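PDB 4BQ2: B-agarase from Saccharophagus degradans, which hydrolyses beta-linkages of agarose as a family 50 exo-beta-agarase, with a CBM-like beta domain joined to its catalytic part. Local coordinates for residues L42-K47 and L171-A176; T68-Y73 and I187-N192; F86-T91 and A167-S172; N94-T99 and W156-L161; Y113-G118 and D149-W154. All blocks are in the same frame, centred on the assembly; numbering follows the deposited sequence.

Interaction 1 (L42-K47 and L171-A176)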
# COMPACT_ATOMS: atom_id res chain seq x y z
N LEU A 42 15.50 2.90 25.30
CA LEU A 42 15.60 1.74 24.40
C LEU A 42 16.39 2.16 23.17
O LEU A 42 15.89 2.94 22.35
CB LEU A 42 14.21 1.20 24.06
CG LEU A 42 14.16 -0.03 23.13
CD1 LEU A 42 14.72 -1.28 23.84
CD2 LEU A 42 12.75 -0.30 22.60
N ALA A 43 17.63 1.67 23.05
CA ALA A 43 18.50 2.09 21.97
C ALA A 43 18.61 0.92 20.99
O ALA A 43 19.24 -0.10 21.30
CB ALA A 43 19.85 2.54 22.51
N MET A 44 17.92 1.05 19.85
CA MET A 44 17.78 -0.01 18.84
C MET A 44 18.88 0.11 17.81
O MET A 44 19.18 1.20 17.31
CB MET A 44 16.38 0.03 18.17
CG MET A 44 15.24 -0.38 19.13
SD MET A 44 13.60 0.29 18.72
CE MET A 44 13.82 1.97 19.27
N GLN A 45 19.49 -1.03 17.50
CA GLN A 45 20.49 -1.12 16.47
C GLN A 45 19.75 -1.39 15.14
O GLN A 45 19.94 -2.43 14.48
CB GLN A 45 21.50 -2.22 16.84
CG GLN A 45 22.44 -1.81 17.99
CD GLN A 45 21.80 -1.86 19.38
OE1 GLN A 45 21.38 -2.92 19.87
NE2 GLN A 45 21.73 -0.70 20.02
N SER A 46 18.89 -0.44 14.76
CA SER A 46 17.99 -0.62 13.64
C SER A 46 18.64 -0.17 12.33
O SER A 46 18.06 -0.35 11.27
CB SER A 46 16.66 0.14 13.91
OG SER A 46 16.92 1.47 14.36
N LYS A 47 19.81 0.44 12.37
CA LYS A 47 20.54 0.57 11.10
C LYS A 47 21.03 -0.82 10.64
O LYS A 47 20.82 -1.18 9.47
CB LYS A 47 21.70 1.58 11.16
CG LYS A 47 22.39 1.76 9.80
CD LYS A 47 23.45 2.84 9.84
CE LYS A 47 24.10 2.98 8.46
NZ LYS A 47 24.38 4.42 8.21
N LEU A 171 6.86 -3.80 21.08
CA LEU A 171 7.12 -2.54 20.39
C LEU A 171 8.36 -2.71 19.52
O LEU A 171 9.44 -2.99 20.02
CB LEU A 171 7.33 -1.39 21.38
CG LEU A 171 6.06 -0.81 22.04
CD1 LEU A 171 6.44 0.15 23.16
CD2 LEU A 171 5.14 -0.11 21.06
N SER A 172 8.21 -2.54 18.21
CA SER A 172 9.31 -2.80 17.30
C SER A 172 9.54 -1.69 16.29
O SER A 172 8.61 -1.00 15.88
CB SER A 172 9.16 -4.13 16.56
OG SER A 172 7.91 -4.23 15.85
N VAL A 173 10.80 -1.61 15.85
CA VAL A 173 11.23 -0.77 14.75
C VAL A 173 11.73 -1.67 13.62
O VAL A 173 12.63 -2.49 13.85
CB VAL A 173 12.32 0.18 15.25
CG1 VAL A 173 13.12 0.78 14.10
CG2 VAL A 173 11.72 1.29 16.12
N GLN A 174 11.18 -1.50 12.41
CA GLN A 174 11.35 -2.46 11.30
C GLN A 174 11.94 -1.80 10.05
O GLN A 174 11.49 -0.71 9.66
CB GLN A 174 9.99 -3.09 10.97
CG GLN A 174 9.42 -3.84 12.16
CD GLN A 174 8.04 -4.44 11.93
OE1 GLN A 174 7.57 -4.63 10.80
NE2 GLN A 174 7.37 -4.73 13.03
N SER A 175 12.95 -2.44 9.44
CA SER A 175 13.57 -1.96 8.22
C SER A 175 13.88 -0.46 8.22
O SER A 175 13.57 0.24 7.26
CB SER A 175 12.70 -2.31 7.00
OG SER A 175 12.68 -3.72 6.82
N ALA A 176 14.46 0.03 9.31
CA ALA A 176 14.92 1.39 9.40
C ALA A 176 16.23 1.60 8.62
O ALA A 176 16.93 0.62 8.26
CB ALA A 176 15.11 1.76 10.87
O HOH W 1 19.57 0.02 7.44

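Interaction 2 (T68-Y73 and I187-N192)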
# COMPACT_ATOMS: atom_id res chain seq x y z
N THR A 68 -13.60 -4.02 30.38
CA THR A 68 -14.56 -4.14 29.28
C THR A 68 -14.59 -2.95 28.32
O THR A 68 -15.20 -3.03 27.24
CB THR A 68 -15.98 -4.39 29.80
OG1 THR A 68 -16.41 -3.25 30.54
CG2 THR A 68 -16.03 -5.65 30.66
N SER A 69 -13.94 -1.85 28.70
CA SER A 69 -13.78 -0.71 27.79
C SER A 69 -12.55 0.04 28.26
O SER A 69 -12.67 1.00 29.05
CB SER A 69 -15.01 0.19 27.80
OG SER A 69 -14.86 1.29 26.90
N ALA A 70 -11.37 -0.39 27.81
CA ALA A 70 -10.13 0.16 28.31
C ALA A 70 -9.06 0.19 27.24
O ALA A 70 -9.22 -0.47 26.22
CB ALA A 70 -9.63 -0.65 29.51
N SER A 71 -8.00 0.95 27.49
CA SER A 71 -6.88 1.08 26.56
C SER A 71 -5.57 0.90 27.32
O SER A 71 -5.47 1.22 28.48
CB SER A 71 -6.87 2.46 25.87
OG SER A 71 -8.03 2.63 25.08
N LEU A 72 -4.58 0.40 26.60
CA LEU A 72 -3.22 0.33 27.03
C LEU A 72 -2.50 1.63 26.65
O LEU A 72 -2.53 2.05 25.47
CB LEU A 72 -2.56 -0.82 26.25
CG LEU A 72 -1.18 -1.32 26.59
CD1 LEU A 72 -1.19 -1.85 28.03
CD2 LEU A 72 -0.82 -2.43 25.59
N TYR A 73 -1.83 2.23 27.63
CA TYR A 73 -1.14 3.51 27.46
C TYR A 73 0.35 3.39 27.62
O TYR A 73 0.80 2.63 28.46
CB TYR A 73 -1.64 4.46 28.56
CG TYR A 73 -2.93 5.12 28.23
CD1 TYR A 73 -4.13 4.41 28.28
CD2 TYR A 73 -2.97 6.46 27.85
CE1 TYR A 73 -5.33 5.02 27.98
CE2 TYR A 73 -4.18 7.07 27.55
CZ TYR A 73 -5.35 6.35 27.62
OH TYR A 73 -6.56 6.94 27.34
N ILE A 187 3.85 2.47 31.41
CA ILE A 187 3.04 1.51 30.71
C ILE A 187 1.89 1.14 31.64
O ILE A 187 2.11 0.63 32.74
CB ILE A 187 3.84 0.28 30.30
CG1 ILE A 187 5.13 0.73 29.59
CG2 ILE A 187 2.95 -0.59 29.45
CD1 ILE A 187 5.97 -0.36 28.93
N ARG A 188 0.67 1.42 31.20
CA ARG A 188 -0.48 1.27 32.09
C ARG A 188 -1.76 0.97 31.32
O ARG A 188 -1.79 1.17 30.09
CB ARG A 188 -0.65 2.56 32.92
CG ARG A 188 -1.11 3.75 32.07
CD ARG A 188 -0.57 5.07 32.56
NE ARG A 188 -1.13 6.20 31.80
CZ ARG A 188 -0.45 6.90 30.88
NH1 ARG A 188 0.81 6.58 30.55
NH2 ARG A 188 -1.06 7.91 30.28
N ILE A 189 -2.79 0.51 32.02
CA ILE A 189 -4.15 0.40 31.49
C ILE A 189 -5.07 1.43 32.15
O ILE A 189 -5.06 1.58 33.37
CB ILE A 189 -4.77 -1.00 31.69
CG1 ILE A 189 -3.99 -2.04 30.91
CG2 ILE A 189 -6.21 -1.03 31.18
CD1 ILE A 189 -4.21 -3.42 31.44
N GLN A 190 -5.84 2.15 31.32
CA GLN A 190 -6.81 3.14 31.79
C GLN A 190 -8.17 2.78 31.19
O GLN A 190 -8.24 2.48 29.99
CB GLN A 190 -6.40 4.56 31.35
CG GLN A 190 -5.22 5.13 32.15
CD GLN A 190 -4.79 6.51 31.73
OE1 GLN A 190 -3.67 6.92 32.02
NE2 GLN A 190 -5.67 7.24 31.03
N PRO A 191 -9.26 2.80 31.99
CA PRO A 191 -10.57 2.62 31.38
C PRO A 191 -10.80 3.77 30.41
O PRO A 191 -10.21 4.85 30.58
CB PRO A 191 -11.55 2.70 32.57
CG PRO A 191 -10.80 3.38 33.67
CD PRO A 191 -9.34 3.11 33.44
N ASN A 192 -11.59 3.53 29.37
CA ASN A 192 -11.85 4.56 28.40
C ASN A 192 -12.78 5.63 28.95
O ASN A 192 -13.73 5.30 29.66
CB ASN A 192 -12.49 3.97 27.17
CG ASN A 192 -11.57 3.02 26.43
OD1 ASN A 192 -10.34 3.16 26.48
ND2 ASN A 192 -12.15 2.04 25.75
O HOH W 2 -8.33 6.76 29.56

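Interaction 3 (F86-T91 and A167-S172)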
# COMPACT_ATOMS: atom_id res chain seq x y z
N PHE A 86 6.90 3.15 15.69
CA PHE A 86 6.74 1.93 16.44
C PHE A 86 5.57 1.12 15.89
O PHE A 86 4.47 1.68 15.61
CB PHE A 86 6.43 2.25 17.93
CG PHE A 86 7.60 2.08 18.83
CD1 PHE A 86 8.61 1.14 18.54
CD2 PHE A 86 7.68 2.81 20.02
CE1 PHE A 86 9.68 0.94 19.42
CE2 PHE A 86 8.74 2.63 20.89
CZ PHE A 86 9.75 1.71 20.58
N TYR A 87 5.79 -0.19 15.78
CA TYR A 87 4.73 -1.15 15.57
C TYR A 87 4.40 -1.74 16.91
O TYR A 87 5.30 -2.23 17.60
CB TYR A 87 5.19 -2.24 14.60
CG TYR A 87 5.33 -1.73 13.18
CD1 TYR A 87 6.52 -1.17 12.74
CD2 TYR A 87 4.26 -1.79 12.29
CE1 TYR A 87 6.67 -0.69 11.43
CE2 TYR A 87 4.38 -1.32 10.98
CZ TYR A 87 5.59 -0.76 10.57
OH TYR A 87 5.70 -0.31 9.26
N LEU A 88 3.13 -1.65 17.32
CA LEU A 88 2.69 -2.24 18.56
C LEU A 88 1.89 -3.49 18.17
O LEU A 88 0.87 -3.37 17.49
CB LEU A 88 1.82 -1.24 19.36
CG LEU A 88 1.03 -1.91 20.49
CD1 LEU A 88 1.97 -2.27 21.64
CD2 LEU A 88 -0.14 -1.01 20.96
N ASP A 89 2.39 -4.66 18.57
CA ASP A 89 1.71 -5.92 18.33
C ASP A 89 1.37 -6.49 19.69
O ASP A 89 2.24 -6.61 20.55
CB ASP A 89 2.63 -6.90 17.60
CG ASP A 89 2.90 -6.48 16.15
OD1 ASP A 89 2.04 -6.78 15.30
OD2 ASP A 89 3.95 -5.84 15.89
N VAL A 90 0.10 -6.83 19.88
CA VAL A 90 -0.36 -7.37 21.14
C VAL A 90 -0.95 -8.74 20.80
O VAL A 90 -1.81 -8.84 19.93
CB VAL A 90 -1.42 -6.44 21.78
CG1 VAL A 90 -1.95 -7.03 23.08
CG2 VAL A 90 -0.83 -5.06 22.05
N THR A 91 -0.42 -9.78 21.45
CA THR A 91 -0.79 -11.18 21.18
C THR A 91 -1.48 -11.81 22.40
O THR A 91 -1.04 -11.61 23.54
CB THR A 91 0.45 -11.99 20.76
OG1 THR A 91 1.05 -11.37 19.61
CG2 THR A 91 0.09 -13.42 20.36
N ALA A 167 -0.66 -12.34 26.27
CA ALA A 167 0.58 -13.10 26.39
C ALA A 167 1.82 -12.32 26.01
O ALA A 167 2.92 -12.64 26.45
CB ALA A 167 0.51 -14.40 25.58
N LYS A 168 1.68 -11.31 25.16
CA LYS A 168 2.85 -10.63 24.70
C LYS A 168 2.51 -9.23 24.22
O LYS A 168 1.47 -9.02 23.60
CB LYS A 168 3.50 -11.42 23.58
CG LYS A 168 4.76 -10.80 23.02
CD LYS A 168 5.16 -11.49 21.73
CE LYS A 168 6.39 -12.32 21.92
NZ LYS A 168 7.04 -12.39 20.57
N ILE A 169 3.39 -8.28 24.55
CA ILE A 169 3.25 -6.91 24.09
C ILE A 169 4.57 -6.51 23.47
O ILE A 169 5.61 -6.44 24.14
CB ILE A 169 2.86 -5.93 25.22
CG1 ILE A 169 1.49 -6.30 25.77
CG2 ILE A 169 2.88 -4.49 24.71
CD1 ILE A 169 1.13 -5.55 27.03
N SER A 170 4.53 -6.21 22.18
CA SER A 170 5.75 -5.95 21.45
C SER A 170 5.75 -4.52 20.90
O SER A 170 4.74 -4.08 20.38
CB SER A 170 5.80 -6.94 20.28
OG SER A 170 6.81 -6.56 19.41
N LEU A 171 6.86 -3.80 21.08
CA LEU A 171 7.12 -2.54 20.39
C LEU A 171 8.36 -2.71 19.52
O LEU A 171 9.44 -2.99 20.02
CB LEU A 171 7.33 -1.39 21.38
CG LEU A 171 6.06 -0.81 22.04
CD1 LEU A 171 6.44 0.15 23.16
CD2 LEU A 171 5.14 -0.11 21.06
N SER A 172 8.21 -2.54 18.21
CA SER A 172 9.31 -2.80 17.30
C SER A 172 9.54 -1.69 16.29
O SER A 172 8.61 -1.00 15.88
CB SER A 172 9.16 -4.13 16.56
OG SER A 172 7.91 -4.23 15.85
O HOH W 3 5.76 -5.01 17.43

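Interaction 4 (N94-T99 and W156-L161)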
# COMPACT_ATOMS: atom_id res chain seq x y z
N ASN A 94 -4.29 -17.28 22.70
CA ASN A 94 -4.73 -18.16 21.62
C ASN A 94 -4.00 -17.87 20.31
O ASN A 94 -4.36 -18.40 19.25
CB ASN A 94 -6.22 -18.01 21.42
CG ASN A 94 -6.98 -18.06 22.73
OD1 ASN A 94 -6.96 -19.06 23.43
ND2 ASN A 94 -7.68 -16.98 23.05
N GLY A 95 -2.97 -17.03 20.40
CA GLY A 95 -2.17 -16.60 19.24
C GLY A 95 -2.77 -15.50 18.38
O GLY A 95 -2.18 -15.12 17.38
N ALA A 96 -3.93 -14.98 18.77
CA ALA A 96 -4.54 -13.86 18.06
C ALA A 96 -3.73 -12.58 18.28
O ALA A 96 -3.19 -12.40 19.35
CB ALA A 96 -5.97 -13.66 18.49
N VAL A 97 -3.62 -11.73 17.26
CA VAL A 97 -2.72 -10.56 17.30
C VAL A 97 -3.39 -9.37 16.64
O VAL A 97 -4.10 -9.52 15.63
CB VAL A 97 -1.40 -10.73 16.48
CG1 VAL A 97 -0.31 -9.81 17.00
CG2 VAL A 97 -0.91 -12.16 16.40
N PHE A 98 -3.12 -8.17 17.17
CA PHE A 98 -3.49 -6.95 16.45
C PHE A 98 -2.26 -6.08 16.36
O PHE A 98 -1.36 -6.19 17.21
CB PHE A 98 -4.70 -6.19 17.07
CG PHE A 98 -4.41 -5.39 18.33
CD1 PHE A 98 -3.57 -4.26 18.31
CD2 PHE A 98 -5.03 -5.72 19.53
CE1 PHE A 98 -3.32 -3.52 19.47
CE2 PHE A 98 -4.80 -4.98 20.69
CZ PHE A 98 -3.94 -3.89 20.66
N THR A 99 -2.22 -5.26 15.31
CA THR A 99 -1.08 -4.37 15.06
C THR A 99 -1.59 -2.94 14.96
O THR A 99 -2.48 -2.63 14.15
CB THR A 99 -0.35 -4.73 13.73
OG1 THR A 99 0.05 -6.10 13.74
CG2 THR A 99 0.89 -3.86 13.52
N TRP A 156 -3.85 -3.47 11.21
CA TRP A 156 -4.52 -4.72 10.82
C TRP A 156 -4.56 -5.67 12.00
O TRP A 156 -3.89 -5.44 13.02
CB TRP A 156 -3.75 -5.42 9.67
CG TRP A 156 -2.26 -5.39 9.87
CD1 TRP A 156 -1.52 -6.16 10.72
CD2 TRP A 156 -1.35 -4.52 9.20
NE1 TRP A 156 -0.18 -5.82 10.62
CE2 TRP A 156 -0.06 -4.80 9.70
CE3 TRP A 156 -1.50 -3.52 8.23
CZ2 TRP A 156 1.09 -4.12 9.26
CZ3 TRP A 156 -0.35 -2.82 7.80
CH2 TRP A 156 0.92 -3.14 8.31
N GLY A 157 -5.32 -6.76 11.84
CA GLY A 157 -5.29 -7.85 12.80
C GLY A 157 -6.64 -8.02 13.49
O GLY A 157 -7.70 -7.61 12.97
N VAL A 158 -6.60 -8.59 14.69
CA VAL A 158 -7.84 -8.94 15.40
C VAL A 158 -8.29 -7.78 16.30
O VAL A 158 -7.53 -7.33 17.16
CB VAL A 158 -7.68 -10.25 16.23
CG1 VAL A 158 -8.94 -10.51 17.04
CG2 VAL A 158 -7.40 -11.43 15.30
N LYS A 159 -9.51 -7.30 16.08
CA LYS A 159 -10.03 -6.16 16.86
C LYS A 159 -10.37 -6.49 18.32
O LYS A 159 -10.24 -5.64 19.22
CB LYS A 159 -11.26 -5.55 16.18
CG LYS A 159 -10.92 -4.52 15.09
CD LYS A 159 -10.84 -5.15 13.70
CE LYS A 159 -10.86 -4.06 12.60
NZ LYS A 159 -11.09 -4.68 11.24
N ASN A 160 -10.84 -7.71 18.56
CA ASN A 160 -11.16 -8.14 19.92
C ASN A 160 -10.39 -9.36 20.35
O ASN A 160 -10.76 -10.50 20.01
CB ASN A 160 -12.66 -8.32 20.06
CG ASN A 160 -13.39 -7.01 19.86
OD1 ASN A 160 -13.30 -6.11 20.70
ND2 ASN A 160 -14.04 -6.86 18.71
N LEU A 161 -9.30 -9.10 21.06
CA LEU A 161 -8.43 -10.12 21.61
C LEU A 161 -9.09 -10.79 22.82
O LEU A 161 -10.05 -10.25 23.37
CB LEU A 161 -7.08 -9.51 22.04
CG LEU A 161 -6.16 -8.96 20.94
CD1 LEU A 161 -4.83 -8.53 21.54
CD2 LEU A 161 -5.94 -9.98 19.81

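Interaction 5 (Y113-G118 and D149-W154)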
# COMPACT_ATOMS: atom_id res chain seq x y z
N TYR A 113 -2.08 5.73 23.20
CA TYR A 113 -2.94 4.62 23.64
C TYR A 113 -3.40 3.71 22.55
O TYR A 113 -3.59 4.13 21.41
CB TYR A 113 -4.14 5.11 24.48
CG TYR A 113 -5.11 6.01 23.72
CD1 TYR A 113 -4.90 7.39 23.66
CD2 TYR A 113 -6.23 5.48 23.09
CE1 TYR A 113 -5.79 8.23 22.97
CE2 TYR A 113 -7.13 6.29 22.41
CZ TYR A 113 -6.90 7.67 22.36
OH TYR A 113 -7.79 8.46 21.67
N ALA A 114 -3.62 2.46 22.94
CA ALA A 114 -4.17 1.45 22.08
C ALA A 114 -5.34 0.80 22.78
O ALA A 114 -5.19 0.18 23.84
CB ALA A 114 -3.10 0.41 21.71
N LYS A 115 -6.51 0.95 22.18
CA LYS A 115 -7.73 0.36 22.73
C LYS A 115 -7.62 -1.16 22.86
O LYS A 115 -7.14 -1.82 21.95
CB LYS A 115 -8.93 0.77 21.85
CG LYS A 115 -9.45 2.17 22.13
CD LYS A 115 -10.36 2.59 20.99
CE LYS A 115 -10.93 3.98 21.21
NZ LYS A 115 -11.08 4.57 19.85
N LEU A 116 -8.02 -1.71 24.01
CA LEU A 116 -8.09 -3.15 24.16
C LEU A 116 -9.49 -3.67 23.97
O LEU A 116 -9.70 -4.81 23.59
CB LEU A 116 -7.66 -3.54 25.57
CG LEU A 116 -6.21 -3.27 25.95
CD1 LEU A 116 -6.04 -3.55 27.43
CD2 LEU A 116 -5.25 -4.14 25.14
N SER A 117 -10.45 -2.81 24.30
CA SER A 117 -11.89 -3.12 24.30
C SER A 117 -12.70 -1.82 24.26
O SER A 117 -12.20 -0.75 24.61
CB SER A 117 -12.26 -3.87 25.57
OG SER A 117 -11.94 -3.07 26.71
N GLY A 118 -13.96 -1.94 23.82
CA GLY A 118 -14.89 -0.84 23.89
C GLY A 118 -14.95 0.03 22.65
O GLY A 118 -14.18 -0.16 21.70
N ASP A 149 -3.81 13.21 24.41
CA ASP A 149 -3.14 11.93 24.14
C ASP A 149 -3.21 11.56 22.66
O ASP A 149 -4.07 12.05 21.92
CB ASP A 149 -3.76 10.81 24.98
CG ASP A 149 -3.68 11.08 26.47
OD1 ASP A 149 -2.74 11.79 26.91
OD2 ASP A 149 -4.59 10.61 27.19
N ARG A 150 -2.29 10.70 22.23
CA ARG A 150 -2.28 10.24 20.85
C ARG A 150 -2.74 8.80 20.72
O ARG A 150 -2.24 7.94 21.40
CB ARG A 150 -0.89 10.40 20.26
CG ARG A 150 -0.42 11.86 20.26
CD ARG A 150 0.83 12.01 19.41
NE ARG A 150 0.55 11.81 17.98
CZ ARG A 150 1.48 11.45 17.10
NH1 ARG A 150 2.74 11.25 17.49
NH2 ARG A 150 1.16 11.30 15.82
N GLN A 151 -3.67 8.55 19.81
CA GLN A 151 -4.19 7.20 19.61
C GLN A 151 -3.30 6.44 18.62
O GLN A 151 -3.07 6.93 17.51
CB GLN A 151 -5.66 7.23 19.11
CG GLN A 151 -6.20 5.82 19.00
CD GLN A 151 -7.68 5.68 18.73
OE1 GLN A 151 -8.31 6.50 18.05
NE2 GLN A 151 -8.22 4.58 19.20
N PHE A 152 -2.77 5.27 19.02
CA PHE A 152 -2.05 4.40 18.07
C PHE A 152 -3.01 4.15 16.91
O PHE A 152 -4.24 3.94 17.12
CB PHE A 152 -1.69 3.05 18.69
CG PHE A 152 -0.29 2.97 19.28
CD1 PHE A 152 0.79 2.54 18.50
CD2 PHE A 152 -0.07 3.21 20.64
CE1 PHE A 152 2.08 2.41 19.04
CE2 PHE A 152 1.20 3.09 21.19
CZ PHE A 152 2.28 2.68 20.40
N VAL A 153 -2.48 4.15 15.69
CA VAL A 153 -3.34 4.08 14.53
C VAL A 153 -3.61 2.63 14.18
O VAL A 153 -2.69 1.82 14.21
CB VAL A 153 -2.66 4.75 13.32
CG1 VAL A 153 -3.48 4.67 12.05
CG2 VAL A 153 -2.33 6.19 13.66
N TRP A 154 -4.83 2.32 13.76
CA TRP A 154 -5.13 0.95 13.39
C TRP A 154 -4.42 0.58 12.09
O TRP A 154 -4.46 1.34 11.12
CB TRP A 154 -6.64 0.77 13.18
CG TRP A 154 -6.98 -0.64 12.83
CD1 TRP A 154 -7.40 -1.11 11.62
CD2 TRP A 154 -6.91 -1.77 13.71
NE1 TRP A 154 -7.57 -2.48 11.67
CE2 TRP A 154 -7.29 -2.90 12.95
CE3 TRP A 154 -6.57 -1.93 15.07
CZ2 TRP A 154 -7.36 -4.19 13.51
CZ3 TRP A 154 -6.64 -3.23 15.63
CH2 TRP A 154 -7.03 -4.34 14.84

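Interaction 1 (L42-K47 and L171-A176)
Met44 reaches across to Val173, and its thioether bridges to strand 166-174 from the end of strand 36-44. From CB the chain leaves with CG beside the backbone N and anti to the carbonyl carbon (chi1 -70°). CB and CG serve as a spacer, and the first atom to touch the other segment is the sulfur: Met44 SD lies 3.4 Å from Val173 CG2 and 3.7 Å from Val173 CB. The chain then bends at chi3 (-76°), which keeps the terminal methyl on the same branch of the valine, with Met44 CE 3.8 Å from Val173 CG2. The two side chains meet at a slant.

The other valine branch is taken by Ser46, whose CB is 3.6 Å from Val173 CG1. Further along, Ser46 CB also packs on the methyl of Ala176, CB to CB 3.8 Å. The hydroxyl of this buried serine is turned to a polar partner elsewhere, as Ser46 OG is hydrogen-bonded to the carbonyl O of His178.

At the end of the contact one water donates to both carbonyls, 2.7 Å from Lys47 O and 2.8 Å from Ala176 O, and so joins two acceptors that could not bond each other. The segments face each other through their side chains, an arrangement consistent with the two facing sheets of a beta-sandwich. With no direct hydrogen bond across, cohesion rests on packing of the sulfur, the valine and alanine methyls and Ser46 CB, while the water satisfies the two carbonyls at the end.

Interaction 2 (T68-Y73 and I187-N192)
Asn192 grips the chain at the start of strand 70-79 with both its backbone and its amide. Its N donates to Ser69 O at 2.8 Å in an almost straight bond (177°). The side-chain amide spans two serines, with Asn192 ND2 giving a bond of 3.0 Å to Ser69 OG while Asn192 OD1 accepts from Ser71 OG at 2.8 Å. With one partner at each end, the amide's rotation is fixed.

Next come the antiparallel backbone pairs. Ser71 with Gln190 and Tyr73 with Arg188 are hydrogen-bonded pairs, each with two N-H...O bonds. Their side chains share one face of the sheet. There the amide of Gln190 stacks on the Tyr73 ring, the planes 17° apart, with Gln190 NE2 3.5 Å from Tyr73 CZ, toward the rim. Arg188 NE donates to Gln190 OE1 at 2.6 Å, in the guanidinium plane though tilted from the amide's, which helps to fix the amide over the ring, and Tyr73 CB sits over the centre of the guanidinium. A water ties Tyr73 OH to Gln190 NE2 and Pro191 O. On the other face the packing is plainer: Leu72 CD1 lies 4.0 Å from Ile189 CG1.

Arg188 also forms a salt bridge with Asp75, further along strand 70-79. That strand lies between strands 180-191 and 110-115, pairing with the latter through Ala70 and Leu72, while strand 3-6 flanks 180-191 on its other edge.

Interaction 3 (F86-T91 and A167-S172)
Phe86 lays its ring against Leu171, and the close apolar packing gathers here. Leu171 CB sits over the centre of the ring, 3.9 Å from the Phe86 centroid and 13° off the normal, a CH-pi contact. The edge of the same ring meets the carbonyl of the opposite strand, with Phe86 CD1 3.4 Å from Ser172 O. Leu171 CD2 turns to Leu88, 3.9 Å from Leu88 CD1, and Leu88 CD1 also touches Ile169 CG2.

The face bearing Tyr87, Asp89, Ser170 and Ser172 is polar and more loosely joined. The side chains of Ser170 and Asp89 come no nearer to each other than 4.2 Å, CB to CB, and a water mediates instead: it is 2.7 Å from Ser170 OG and 2.8 Å from Ser172 OG, and also lies beside Tyr87 O and Asp89 OD2. Asp89 OD1 is bound by Thr99 of the next strand, and Ser172 OG receives a bond from Gln174.

At the far end Thr91 O accepts from both Lys168 N and Ala167 N, at 3.2 and 2.9 Å. The two residues facing one make a classic beta bulge, interrupting an otherwise regular antiparallel pairing whose apolar face and watered polar face are consistent with one sheet of a beta-sandwich.

Interaction 4 (N94-T99 and W156-L161)
Phe98 and Leu161 meet at about a right angle, the leucine bringing its branch obliquely to the ring, with Leu161 CD1 3.5 Å from Phe98 CD2. Phe98 CG stands between its own backbone N and carbonyl carbon (chi1 77°), and this torsion places the ring beside the leucine. At its base Phe98 CB lies close to a carbonyl, 3.1 Å from Val158 O. The second leucine methyl points elsewhere, Leu161 CD2 resting 3.9 Å from Ala96 CB.

Thr99 and Trp156 are arranged differently: they lie side by side and point the same way, with the indole nitrogen beside the threonine, Trp156 NE1 3.3 Å from Thr99 CB. Thr99 OG1 has its partner in Asp89. The backbones join through Thr99 N to Trp156 O at 2.8 Å and Val158 N to Val97 O at 2.8 Å; Gly157 lies between the two bonds, its CA 3.5 Å from Val97 O.

The chain turns a corner at Trp156, leaving strand 150-155 for the loop that leads to strand 166-174. Strand 97-104 thus holds this loop on one edge while pairing with strand 84-92 on the other, where Val90 packs against both Phe98 and Leu161.

Interaction 5 (Y113-G118 and D149-W154)
The ring of Tyr113 is swung over Gln151 by its first torsion: a chi1 of 63° tucks CG over the backbone, and chi2 of -88° turns one face of the ring to the neighbouring strand. Gln151 answers with CG anti to its N (chi1 -176°), which carries CG along the ring toward Tyr113 CE2. Gln151 CA lies over the ring's centre, 3.9 Å from the Tyr113 centroid in a CH-pi contact, and Gln151 CB is 3.5 Å from Tyr113 CZ. At the ring edge Asp149 CB approaches Tyr113 CD1 to 3.8 Å, its carboxylate plane steeply inclined to the ring.

The backbones form a short parallel bridge, Tyr113 with Gln151. Tyr113 N donates to Arg150 O at 2.9 Å, and Phe152 N donates to Tyr113 O at 2.8 Å. This parallel pair stands out among the mostly antiparallel strands of the CBM-like domain, whose fold is consistent with a beta-sandwich; a long loop, 116-149, connects the two strands.

On the side away from Gln151, Phe152 and Ala114 pack, CB to CB 4.3 Å, and the edge of the Phe152 ring faces the carbonyl of Tyr113. The ammonium of Lys115 is held by a salt bridge to Asp120 and a hydrogen bond to Thr144. Tyr113 also stacks with Trp145, and Arg150 extends to a salt bridge with Asp103.

Overall arrangement
All five contacts belong to the CBM-like beta domain. Interactions 1 and 3 share Leu171 and Ser172, their centres about 13 Å apart, and Phe86 packs on both Met44 and Val173. Interactions 2 and 5, with centres about 9 Å apart, are joined through adjacent strands, Leu72 O lying 2.8 Å from Ala114 N. Interactions 3 and 4 meet along paired strands, where Val90 N is 3.1 Å from Phe98 O. Across the interior, Leu88 of interaction 3 touches Ala114 and Phe152 of interaction 5, and Leu72 of interaction 2 touches Ile169. The calcium ion, bound by Asp7, Glu9, Ser37, Lys38 and Asp185, lies about 9 Å from the side chain of Ile187 in interaction 2.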